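Serine Recombinase (Sulfolobus solfataricus, PDB 3LHF) probably binds DNA and exchanges its strands as a serine recombinase of a transposon, this chain being its resolvase-family domain. Local coordinates at residues I5-V10 / Q35-I40. The protein carries 1 engineered substitution. Sequence-based numbering, arbitrary orientation.
Sequences ILYARV and QVITDI
Ile5 reaches Gln35 and Ile37 with two different branches: CD1 lies 3.9 Å from CB of Gln35, the two side chains running side by side, while CG2 touches CD1 of Ile37. Leu6 turns to the other face of the sheet, where its CB has a looser contact with CG1 of Val36, and its backbone is gripped twice. Leu6 N donates to Gln35 O, and Leu6 O receives Ile37 N at 2.8 Å in a nearly straight bond. Tyr7, with CG anti to the backbone N (chi1 177°), swings its ring along the strand toward Asp39; on the way CD2 packs 3.8 Å from CG2 of Ile37, and the hydroxyl donates to Asp39 OD2, which lies near the ring plane at its edge, though the placement of that oxygen is less certain. Segments 5-10 and 35-40 run parallel, 16° apart; strand 3-10, helix 16-29 and strand 35-40 make a beta-alpha-beta unit, the helix packing on the face bearing Leu6, Ala8 and Val10, and 35-40 borders the domain's parallel sheet within the chain. Ala8 N donates to Ile37 O over 2.8 Å, so Ile37 is bonded through its N to Leu6 and through its O to Ala8, the staggered pattern of a parallel pair. Arg9 lays CG 3.8 Å from CB of Asp39, then bends at chi3 (47°), which leads the guanidinium away from strand 35-40; NE and NH2 are held by the carbonyls of Arg73 and Asp72, NH1 by that of Gly41. The carboxylate of Asp39 is held on its other oxygen, OD1, by Gly50 N at the start of helix 49-58. At Val10 the pairing slackens: its N makes a weak bond to Asp39 O, 3.4 Å long, and CG2 just meets CG1 of Ile40.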
loop_
_atom_site.group_PDB
_atom_site.type_symbol
_atom_site.label_atom_id
_atom_site.label_comp_id
_atom_site.label_asym_id
_atom_site.label_seq_id
_atom_site.Cartn_x
_atom_site.Cartn_y
_atom_site.Cartn_z
ATOM N N ILE D 5 -11.349 5.352 17.554
ATOM C CA ILE D 5 -10.025 5.908 17.586
ATOM C C ILE D 5 -9.844 7.108 16.687
ATOM O O ILE D 5 -10.222 7.107 15.542
ATOM C CB ILE D 5 -8.994 4.871 17.201
ATOM C CG1 ILE D 5 -9.337 3.524 17.831
ATOM C CG2 ILE D 5 -7.622 5.331 17.571
ATOM C CD1 ILE D 5 -9.103 3.445 19.281
ATOM N N LEU D 6 -9.229 8.128 17.244
ATOM C CA LEU D 6 -8.794 9.254 16.499
ATOM C C LEU D 6 -7.338 9.011 16.118
ATOM O O LEU D 6 -6.492 8.951 16.970
ATOM C CB LEU D 6 -8.913 10.488 17.374
ATOM C CG LEU D 6 -10.275 10.969 17.868
ATOM C CD1 LEU D 6 -10.143 12.258 18.568
ATOM C CD2 LEU D 6 -11.234 11.120 16.767
ATOM N N TYR D 7 -7.061 8.848 14.834
ATOM C CA TYR D 7 -5.706 8.624 14.364
ATOM C C TYR D 7 -5.176 9.770 13.557
ATOM O O TYR D 7 -5.759 10.163 12.588
ATOM C CB TYR D 7 -5.572 7.355 13.526
ATOM C CG TYR D 7 -4.174 7.200 12.991
ATOM C CD1 TYR D 7 -3.787 7.828 11.832
ATOM C CD2 TYR D 7 -3.227 6.471 13.672
ATOM C CE1 TYR D 7 -2.538 7.720 11.358
ATOM C CE2 TYR D 7 -1.970 6.358 13.198
ATOM C CZ TYR D 7 -1.630 6.983 12.032
ATOM O OH TYR D 7 -0.373 6.883 11.541
ATOM N N ALA D 8 -4.047 10.294 13.965
ATOM C CA ALA D 8 -3.500 11.468 13.349
ATOM C C ALA D 8 -2.027 11.324 13.051
ATOM O O ALA D 8 -1.321 10.698 13.785
ATOM C CB ALA D 8 -3.745 12.639 14.212
ATOM N N ARG D 9 -1.594 11.897 11.944
ATOM C CA ARG D 9 -0.215 11.866 11.534
ATOM C C ARG D 9 0.162 13.120 10.782
ATOM O O ARG D 9 -0.640 13.687 10.094
ATOM C CB ARG D 9 0.016 10.661 10.643
ATOM C CG ARG D 9 1.425 10.442 10.289
ATOM C CD ARG D 9 1.538 9.565 9.097
ATOM N NE ARG D 9 0.639 9.970 8.029
ATOM C CZ ARG D 9 0.939 10.816 7.055
ATOM N NH1 ARG D 9 2.114 11.380 6.987
ATOM N NH2 ARG D 9 0.041 11.101 6.151
ATOM N N VAL D 10 1.399 13.543 10.922
ATOM C CA VAL D 10 1.974 14.537 10.059
ATOM C C VAL D 10 3.324 14.034 9.677
ATOM O O VAL D 10 3.907 13.246 10.375
ATOM C CB VAL D 10 2.128 15.908 10.695
ATOM C CG1 VAL D 10 0.828 16.435 11.177
ATOM C CG2 VAL D 10 3.144 15.891 11.768
ATOM N N GLN D 35 -9.789 6.996 22.381
ATOM C CA GLN D 35 -8.352 7.037 22.430
ATOM C C GLN D 35 -7.796 7.922 21.347
ATOM O O GLN D 35 -8.416 8.087 20.328
ATOM C CB GLN D 35 -7.817 5.626 22.276
ATOM C CG GLN D 35 -7.367 4.999 23.554
ATOM C CD GLN D 35 -7.174 3.506 23.460
ATOM O OE1 GLN D 35 -6.326 3.031 22.729
ATOM N NE2 GLN D 35 -7.958 2.763 24.212
ATOM N N VAL D 36 -6.623 8.493 21.566
ATOM C CA VAL D 36 -5.984 9.296 20.535
ATOM C C VAL D 36 -4.620 8.747 20.133
ATOM O O VAL D 36 -3.748 8.610 20.954
ATOM C CB VAL D 36 -5.867 10.763 20.958
ATOM C CG1 VAL D 36 -5.533 11.610 19.814
ATOM C CG2 VAL D 36 -7.126 11.222 21.539
ATOM N N ILE D 37 -4.452 8.429 18.861
ATOM C CA ILE D 37 -3.181 7.921 18.359
ATOM C C ILE D 37 -2.595 8.791 17.264
ATOM O O ILE D 37 -3.258 9.118 16.327
ATOM C CB ILE D 37 -3.293 6.488 17.821
ATOM C CG1 ILE D 37 -3.726 5.537 18.912
ATOM C CG2 ILE D 37 -1.982 6.042 17.255
ATOM C CD1 ILE D 37 -3.855 4.128 18.462
ATOM N N THR D 38 -1.339 9.142 17.411
ATOM C CA THR D 38 -0.669 10.009 16.488
ATOM C C THR D 38 0.675 9.441 16.076
ATOM O O THR D 38 1.282 8.690 16.793
ATOM C CB THR D 38 -0.453 11.374 17.085
ATOM O OG1 THR D 38 0.688 11.343 17.922
ATOM C CG2 THR D 38 -1.606 11.772 17.891
ATOM N N ASP D 39 1.118 9.798 14.892
ATOM C CA ASP D 39 2.378 9.335 14.398
ATOM C C ASP D 39 3.130 10.471 13.774
ATOM O O ASP D 39 2.547 11.410 13.290
ATOM C CB ASP D 39 2.168 8.263 13.349
ATOM C CG ASP D 39 2.280 6.889 13.901
ATOM O OD1 ASP D 39 3.349 6.538 14.361
ATOM O OD2 ASP D 39 1.307 6.150 13.872
ATOM N N ILE D 40 4.440 10.382 13.801
ATOM C CA ILE D 40 5.246 11.241 12.991
ATOM C C ILE D 40 5.999 10.365 12.027
ATOM O O ILE D 40 6.647 9.415 12.397
ATOM C CB ILE D 40 6.187 12.107 13.800
ATOM C CG1 ILE D 40 5.416 13.240 14.427
ATOM C CG2 ILE D 40 7.198 12.715 12.930
ATOM C CD1 ILE D 40 5.446 13.237 15.869
#